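PDB 5G5G: putative xanthine dehydrogenase YAGS fad-binding subunit from Escherichia coli, which probably oxidises aldehydes as one subunit of a periplasmic three-subunit enzyme, this chain holding a molybdenum ion with pterin cytosine dinucleotide. Local coordinates for residues 373-378 with 415-420; 366-371 with 377-382. All coordinates share one frame; numbering follows the deposited sequence.

Interactions 1 and 2 illustrate how one short helix, 376-382, can take part in two contacts. Along the chain, helix 354-372 supplies 366-371; it ends in a Schellman motif at Gly-373, and the turn leads straight into helix 376-382. Segment 415-420 comes later, in the loop after helix 401-412. The two contacts share Val-377 and Glu-378, and their centres lie about 9 Å apart, at about 32 and 29 Å respectively from the centre of the chain. Pro-376 touches both Ala-369 and the Asp-366 carboxylate, so it joins the two sites directly. This is peripheral framework, and none of its residues belongs to the pocket of the molybdenum ion.

Interaction 1 (373-378 with 415-420); sequences GIDPVE and KQRNAT
Arg-417 meets Asp-375 and Pro-376 at the start of helix 376-382, where Asp-375 is the N-cap: an example of a capping carboxylate that also answers a positive charge from a distant loop. From CB, which points toward 373-378, the Arg-417 chain sets out extended. A bend about the CG-CD bond (chi3 78°) swings NE and the guanidinium aside. CB, CG, CD and NE make no contact with 373-378; His-433 of strand 429-441 is an outside neighbour of the side chain. At the tip, Arg-417 NH1 comes to 4.1 Å from Pro-376 CG, and Arg-417 NH2 to 3.9 Å from Pro-376 CD, the guanidinium meeting Pro-376 CD obliquely. Its own loop contributes as well, with Ala-419 CA lying 3.8 Å above one face of the Arg-417 guanidinium, toward the rim.

The charge pairing is long, with Asp-375 OD2 3.9 Å from Arg-417 NH2. The carboxylate and guanidinium planes stand 84° apart, and the oxygen lies well out of the guanidinium plane, so the attraction is one of charges rather than an aimed N-H. A water makes the directional link instead, donating to Asp-375 OD2 and accepting from Arg-417 NH2. OD2 is also hydrogen-bonded to Trp-414 NE1, a second grip that should limit rotation of the carboxylate. The other oxygen serves the helix: Asp-375 OD1 takes a weak bond from Val-377 N and, through its anti lone pair, a straighter one of 164° from Glu-378 N, 3.1 Å from that nitrogen.

Interaction 2 (366-371 with 377-382); sequences DELAEK and VEFRIL
Ala-369 lies against the ring of Phe-379 where two consecutive helices, joined by a short turn, pack with their axes 101° apart and 9.7 Å at closest approach. The Phe-379 ring reaches helix 354-372 because its CG stands anti to the backbone N (chi1 -173°). One face of the ring then receives Ala-369 CA near the rim, while Ala-369 CB makes an off-centre CH-pi contact, 4.2 Å from the ring centroid. Leu-368 takes the same anti first torsion and sets its CD2 branch 3.6 Å from Phe-379 CZ; the two side chains cross at about a right angle. Leu-368 also packs on Val-174 of strand 174-182.

Beside this apolar patch the Arg-380 side chain, extended beyond its first bond, swings its guanidinium toward Asp-366. NH1 of Arg-380 stays 5.1 Å from OD1 of Asp-366, and a water at the guanidinium edge bridges them, accepting from NH1 and donating to OD1; NH1 also gives a weak bond to Pro-376 O. The close side-chain contacts between 366-371 and 377-382 are thus apolar, while the buried charges are paired within the chain, Asp-366 OD2 with Arg-713 and Arg-380 NE with Glu-362, and linked to each other by a single water.

Interaction 1 (373-378 with 415-420)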
ATOM      1  N   GLY C 373      16.121  14.488  32.500  1.00 17.54           N
ATOM      2  CA  GLY C 373      17.513  13.978  32.527  1.00 18.15           C
ATOM      3  C   GLY C 373      17.626  12.453  32.719  1.00 17.84           C
ATOM      4  O   GLY C 373      18.576  11.968  33.339  1.00 18.25           O
ATOM      5  N   ILE C 374      16.644  11.691  32.227  1.00 17.25           N
ATOM      6  CA  ILE C 374      16.595  10.240  32.467  1.00 16.69           C
ATOM      7  C   ILE C 374      16.561   9.573  31.118  1.00 16.46           C
ATOM      8  O   ILE C 374      15.805   9.978  30.254  1.00 16.07           O
ATOM      9  CB  ILE C 374      15.347   9.876  33.308  1.00 16.66           C
ATOM     10  CG1 ILE C 374      15.428  10.592  34.690  1.00 17.44           C
ATOM     11  CG2 ILE C 374      15.213   8.369  33.464  1.00 16.66           C
ATOM     12  CD1 ILE C 374      14.175  10.390  35.525  1.00 17.52           C
ATOM     13  N   ASP C 375      17.383   8.541  30.940  1.00 16.72           N
ATOM     14  CA  ASP C 375      17.355   7.708  29.723  1.00 17.06           C
ATOM     15  C   ASP C 375      15.921   7.248  29.449  1.00 16.18           C
ATOM     16  O   ASP C 375      15.219   6.814  30.342  1.00 15.56           O
ATOM     17  CB  ASP C 375      18.295   6.499  29.889  1.00 18.40           C
ATOM     18  CG  ASP C 375      18.165   5.510  28.770  1.00 19.59           C
ATOM     19  OD1 ASP C 375      17.302   4.629  28.895  1.00 19.98           O
ATOM     20  OD2 ASP C 375      18.908   5.619  27.775  1.00 20.07           O
ATOM     21  N   PRO C 376      15.475   7.323  28.189  1.00 16.38           N
ATOM     22  CA  PRO C 376      14.058   7.057  27.918  1.00 16.28           C
ATOM     23  C   PRO C 376      13.624   5.601  28.147  1.00 16.05           C
ATOM     24  O   PRO C 376      12.443   5.344  28.401  1.00 16.03           O
ATOM     25  CB  PRO C 376      13.874   7.461  26.433  1.00 16.37           C
ATOM     26  CG  PRO C 376      15.236   7.542  25.906  1.00 16.73           C
ATOM     27  CD  PRO C 376      16.179   7.841  27.029  1.00 16.74           C
ATOM     28  N   VAL C 377      14.557   4.662  28.071  1.00 15.95           N
ATOM     29  CA  VAL C 377      14.229   3.257  28.430  1.00 16.02           C
ATOM     30  C   VAL C 377      14.048   3.186  29.924  1.00 16.69           C
ATOM     31  O   VAL C 377      13.045   2.691  30.390  1.00 16.08           O
ATOM     32  CB  VAL C 377      15.310   2.266  27.972  1.00 15.81           C
ATOM     33  CG1 VAL C 377      15.045   0.872  28.536  1.00 16.14           C
ATOM     34  CG2 VAL C 377      15.436   2.250  26.457  1.00 15.59           C
ATOM     35  N   GLU C 378      15.014   3.698  30.692  1.00 17.93           N
ATOM     36  CA  GLU C 378      14.903   3.697  32.151  1.00 19.18           C
ATOM     37  C   GLU C 378      13.671   4.446  32.656  1.00 17.32           C
ATOM     38  O   GLU C 378      13.072   4.063  33.653  1.00 16.07           O
ATOM     39  CB  GLU C 378      16.152   4.305  32.797  1.00 22.84           C
ATOM     40  CG  GLU C 378      17.389   3.396  32.684  1.00 27.67           C
ATOM     41  CD  GLU C 378      17.211   2.001  33.326  1.00 30.63           C
ATOM     42  OE1 GLU C 378      16.445   1.795  34.310  1.00 33.86           O
ATOM     43  OE2 GLU C 378      17.861   1.076  32.821  1.00 37.50           O
ATOM     44  N   LYS C 415      22.956   1.339  24.602  1.00 22.97           N
ATOM     45  CA  LYS C 415      23.934   2.141  25.306  1.00 27.58           C
ATOM     46  C   LYS C 415      24.963   2.836  24.411  1.00 27.79           C
ATOM     47  O   LYS C 415      25.636   3.762  24.845  1.00 27.94           O
ATOM     48  CB  LYS C 415      24.559   1.344  26.454  1.00 30.75           C
ATOM     49  CG  LYS C 415      23.508   1.074  27.539  1.00 33.45           C
ATOM     50  CD  LYS C 415      24.075   0.909  28.931  1.00 37.83           C
ATOM     51  CE  LYS C 415      22.983   0.693  29.960  1.00 40.41           C
ATOM     52  NZ  LYS C 415      22.620  -0.760  30.036  1.00 43.11           N
ATOM     53  N   GLN C 416      25.049   2.451  23.158  1.00 29.41           N
ATOM     54  CA  GLN C 416      25.977   3.094  22.245  1.00 31.75           C
ATOM     55  C   GLN C 416      25.380   4.397  21.595  1.00 28.47           C
ATOM     56  O   GLN C 416      26.091   5.128  20.902  1.00 29.52           O
ATOM     57  CB  GLN C 416      26.535   2.001  21.270  1.00 36.17           C
ATOM     58  CG  GLN C 416      27.664   1.098  21.926  1.00 39.64           C
ATOM     59  CD  GLN C 416      27.249   0.122  23.091  1.00 44.04           C
ATOM     60  OE1 GLN C 416      26.608  -0.926  22.865  1.00 46.70           O
ATOM     61  NE2 GLN C 416      27.686   0.436  24.334  1.00 44.54           N
ATOM     62  N   ARG C 417      24.102   4.693  21.861  1.00 24.36           N
ATOM     63  CA  ARG C 417      23.458   5.963  21.485  1.00 23.15           C
ATOM     64  C   ARG C 417      24.172   7.159  22.158  1.00 23.17           C
ATOM     65  O   ARG C 417      24.513   7.113  23.343  1.00 22.91           O
ATOM     66  CB  ARG C 417      21.994   5.985  21.940  1.00 22.17           C
ATOM     67  CG  ARG C 417      21.232   7.265  21.583  1.00 22.96           C
ATOM     68  CD  ARG C 417      19.843   7.287  22.222  1.00 22.94           C
ATOM     69  NE  ARG C 417      20.004   7.644  23.630  1.00 24.29           N
ATOM     70  CZ  ARG C 417      19.320   8.570  24.316  1.00 24.47           C
ATOM     71  NH1 ARG C 417      18.325   9.260  23.832  1.00 23.57           N
ATOM     72  NH2 ARG C 417      19.647   8.760  25.586  1.00 25.29           N
ATOM     73  N   ASN C 418      24.389   8.201  21.381  1.00 23.05           N
ATOM     74  CA  ASN C 418      24.813   9.463  21.897  1.00 23.92           C
ATOM     75  C   ASN C 418      23.554  10.177  22.312  1.00 23.36           C
ATOM     76  O   ASN C 418      22.703  10.468  21.466  1.00 22.12           O
ATOM     77  CB  ASN C 418      25.567  10.245  20.830  1.00 25.38           C
ATOM     78  CG  ASN C 418      26.292  11.451  21.408  1.00 26.14           C
ATOM     79  OD1 ASN C 418      25.836  12.058  22.381  1.00 26.21           O
ATOM     80  ND2 ASN C 418      27.444  11.769  20.843  1.00 27.24           N
ATOM     81  N   ALA C 419      23.428  10.462  23.610  1.00 23.09           N
ATOM     82  CA  ALA C 419      22.242  11.131  24.155  1.00 22.96           C
ATOM     83  C   ALA C 419      22.158  12.624  23.790  1.00 23.14           C
ATOM     84  O   ALA C 419      21.091  13.212  23.858  1.00 24.00           O
ATOM     85  CB  ALA C 419      22.222  10.977  25.671  1.00 24.48           C
ATOM     86  N   THR C 420      23.245  13.229  23.367  1.00 22.40           N
ATOM     87  CA  THR C 420      23.179  14.582  22.843  1.00 22.27           C
ATOM     88  C   THR C 420      22.809  14.463  21.363  1.00 21.71           C
ATOM     89  O   THR C 420      23.578  13.835  20.582  1.00 21.55           O
ATOM     90  CB  THR C 420      24.505  15.323  22.998  1.00 23.04           C
ATOM     91  OG1 THR C 420      24.848  15.363  24.401  1.00 23.49           O
ATOM     92  CG2 THR C 420      24.387  16.754  22.497  1.00 23.75           C
TER
HETATM   93  O   HOH W   1      21.180   7.003  27.401  1.00 34.60           O

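Interaction 2 (366-371 with 377-382)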
ATOM      1  N   ASP C 366       9.283  10.623  25.470  1.00 12.99           N
ATOM      2  CA  ASP C 366      10.664  10.949  25.100  1.00 13.48           C
ATOM      3  C   ASP C 366      10.977  12.387  25.518  1.00 14.22           C
ATOM      4  O   ASP C 366      12.059  12.649  26.057  1.00 15.01           O
ATOM      5  CB  ASP C 366      10.906  10.750  23.613  1.00 13.47           C
ATOM      6  CG  ASP C 366      12.385  10.583  23.281  1.00 13.99           C
ATOM      7  OD1 ASP C 366      13.002   9.611  23.753  1.00 14.21           O
ATOM      8  OD2 ASP C 366      12.913  11.413  22.523  1.00 14.99           O
ATOM      9  N   GLU C 367      10.046  13.317  25.285  1.00 14.63           N
ATOM     10  CA  GLU C 367      10.246  14.727  25.711  1.00 15.32           C
ATOM     11  C   GLU C 367      10.364  14.881  27.222  1.00 15.67           C
ATOM     12  O   GLU C 367      11.228  15.615  27.711  1.00 16.10           O
ATOM     13  CB  GLU C 367       9.158  15.661  25.178  1.00 15.88           C
ATOM     14  CG  GLU C 367       9.075  15.697  23.633  1.00 15.83           C
ATOM     15  CD  GLU C 367       8.205  16.813  23.095  1.00 16.32           C
ATOM     16  OE1 GLU C 367       8.475  17.949  23.521  1.00 17.42           O
ATOM     17  OE2 GLU C 367       7.296  16.535  22.281  1.00 15.36           O
ATOM     18  N   LEU C 368       9.488  14.176  27.960  1.00 15.09           N
ATOM     19  CA  LEU C 368       9.520  14.268  29.398  1.00 15.05           C
ATOM     20  C   LEU C 368      10.781  13.647  29.982  1.00 15.08           C
ATOM     21  O   LEU C 368      11.387  14.221  30.860  1.00 15.21           O
ATOM     22  CB  LEU C 368       8.250  13.675  30.009  1.00 14.92           C
ATOM     23  CG  LEU C 368       8.099  13.820  31.522  1.00 15.11           C
ATOM     24  CD1 LEU C 368       8.122  15.262  32.040  1.00 15.92           C
ATOM     25  CD2 LEU C 368       6.816  13.113  31.942  1.00 14.96           C
ATOM     26  N   ALA C 369      11.205  12.499  29.441  1.00 15.00           N
ATOM     27  CA  ALA C 369      12.420  11.828  29.905  1.00 15.14           C
ATOM     28  C   ALA C 369      13.648  12.752  29.696  1.00 15.87           C
ATOM     29  O   ALA C 369      14.489  12.905  30.577  1.00 16.00           O
ATOM     30  CB  ALA C 369      12.603  10.494  29.181  1.00 14.53           C
ATOM     31  N   GLU C 370      13.686  13.410  28.554  1.00 16.38           N
ATOM     32  CA  GLU C 370      14.766  14.317  28.217  1.00 18.02           C
ATOM     33  C   GLU C 370      14.799  15.474  29.198  1.00 18.53           C
ATOM     34  O   GLU C 370      15.828  15.811  29.730  1.00 18.20           O
ATOM     35  CB  GLU C 370      14.587  14.829  26.774  1.00 19.03           C
ATOM     36  CG  GLU C 370      15.600  15.877  26.379  1.00 20.21           C
ATOM     37  CD  GLU C 370      15.470  16.321  24.948  1.00 21.19           C
ATOM     38  OE1 GLU C 370      14.339  16.447  24.463  1.00 21.80           O
ATOM     39  OE2 GLU C 370      16.524  16.547  24.308  1.00 21.83           O
ATOM     40  N   LYS C 371      13.642  16.052  29.478  1.00 18.65           N
ATOM     41  CA  LYS C 371      13.541  17.155  30.416  1.00 19.77           C
ATOM     42  C   LYS C 371      13.960  16.757  31.825  1.00 19.27           C
ATOM     43  O   LYS C 371      14.644  17.542  32.512  1.00 19.69           O
ATOM     44  CB  LYS C 371      12.115  17.694  30.425  1.00 21.93           C
ATOM     45  CG  LYS C 371      11.941  19.129  30.843  1.00 25.50           C
ATOM     46  CD  LYS C 371      10.770  19.643  30.003  1.00 27.23           C
ATOM     47  CE  LYS C 371      10.191  20.876  30.592  1.00 28.96           C
ATOM     48  NZ  LYS C 371       9.100  21.320  29.668  1.00 28.22           N
ATOM     49  N   VAL C 377      14.557   4.662  28.071  1.00 15.95           N
ATOM     50  CA  VAL C 377      14.229   3.257  28.430  1.00 16.02           C
ATOM     51  C   VAL C 377      14.048   3.186  29.924  1.00 16.69           C
ATOM     52  O   VAL C 377      13.045   2.691  30.390  1.00 16.08           O
ATOM     53  CB  VAL C 377      15.310   2.266  27.972  1.00 15.81           C
ATOM     54  CG1 VAL C 377      15.045   0.872  28.536  1.00 16.14           C
ATOM     55  CG2 VAL C 377      15.436   2.250  26.457  1.00 15.59           C
ATOM     56  N   GLU C 378      15.014   3.698  30.692  1.00 17.93           N
ATOM     57  CA  GLU C 378      14.903   3.697  32.151  1.00 19.18           C
ATOM     58  C   GLU C 378      13.671   4.446  32.656  1.00 17.32           C
ATOM     59  O   GLU C 378      13.072   4.063  33.653  1.00 16.07           O
ATOM     60  CB  GLU C 378      16.152   4.305  32.797  1.00 22.84           C
ATOM     61  CG  GLU C 378      17.389   3.396  32.684  1.00 27.67           C
ATOM     62  CD  GLU C 378      17.211   2.001  33.326  1.00 30.63           C
ATOM     63  OE1 GLU C 378      16.445   1.795  34.310  1.00 33.86           O
ATOM     64  OE2 GLU C 378      17.861   1.076  32.821  1.00 37.50           O
ATOM     65  N   PHE C 379      13.304   5.522  31.945  1.00 16.31           N
ATOM     66  CA  PHE C 379      12.149   6.303  32.324  1.00 15.71           C
ATOM     67  C   PHE C 379      10.867   5.496  32.262  1.00 14.74           C
ATOM     68  O   PHE C 379      10.042   5.610  33.125  1.00 14.41           O
ATOM     69  CB  PHE C 379      12.021   7.564  31.436  1.00 16.10           C
ATOM     70  CG  PHE C 379      10.950   8.510  31.885  1.00 16.25           C
ATOM     71  CD1 PHE C 379      11.162   9.346  32.970  1.00 17.32           C
ATOM     72  CD2 PHE C 379       9.745   8.582  31.210  1.00 16.37           C
ATOM     73  CE1 PHE C 379      10.188  10.235  33.395  1.00 17.20           C
ATOM     74  CE2 PHE C 379       8.779   9.504  31.603  1.00 16.64           C
ATOM     75  CZ  PHE C 379       8.989  10.322  32.690  1.00 16.76           C
ATOM     76  N   ARG C 380      10.696   4.716  31.207  1.00 14.27           N
ATOM     77  CA  ARG C 380       9.536   3.815  31.062  1.00 14.08           C
ATOM     78  C   ARG C 380       9.571   2.711  32.094  1.00 14.37           C
ATOM     79  O   ARG C 380       8.545   2.398  32.687  1.00 14.32           O
ATOM     80  CB  ARG C 380       9.451   3.261  29.646  1.00 13.44           C
ATOM     81  CG  ARG C 380       9.148   4.315  28.607  1.00 13.46           C
ATOM     82  CD  ARG C 380       9.083   3.674  27.216  1.00 13.30           C
ATOM     83  NE  ARG C 380       8.596   4.635  26.217  1.00 13.58           N
ATOM     84  CZ  ARG C 380       9.345   5.602  25.684  1.00 14.68           C
ATOM     85  NH1 ARG C 380      10.624   5.733  26.008  1.00 15.47           N
ATOM     86  NH2 ARG C 380       8.812   6.436  24.777  1.00 15.00           N
ATOM     87  N   ILE C 381      10.745   2.170  32.402  1.00 15.16           N
ATOM     88  CA  ILE C 381      10.843   1.108  33.398  1.00 15.54           C
ATOM     89  C   ILE C 381      10.413   1.663  34.757  1.00 16.53           C
ATOM     90  O   ILE C 381       9.646   1.005  35.482  1.00 16.71           O
ATOM     91  CB  ILE C 381      12.261   0.485  33.414  1.00 15.94           C
ATOM     92  CG1 ILE C 381      12.468  -0.315  32.112  1.00 15.66           C
ATOM     93  CG2 ILE C 381      12.448  -0.454  34.621  1.00 16.14           C
ATOM     94  CD1 ILE C 381      13.927  -0.700  31.848  1.00 16.33           C
ATOM     95  N   LEU C 382      10.950   2.840  35.135  1.00 16.76           N
ATOM     96  CA  LEU C 382      10.584   3.488  36.373  1.00 18.48           C
ATOM     97  C   LEU C 382       9.080   3.672  36.551  1.00 17.47           C
ATOM     98  O   LEU C 382       8.617   3.697  37.683  1.00 17.08           O
ATOM     99  CB  LEU C 382      11.237   4.855  36.422  1.00 20.19           C
ATOM    100  CG  LEU C 382      11.277   5.656  37.671  1.00 24.72           C
ATOM    101  CD1 LEU C 382      12.298   4.988  38.604  1.00 25.69           C
ATOM    102  CD2 LEU C 382      11.688   7.102  37.354  1.00 26.11           C
TER
HETATM  103  O   HOH W   2      11.428   7.410  24.036  1.00 14.79           O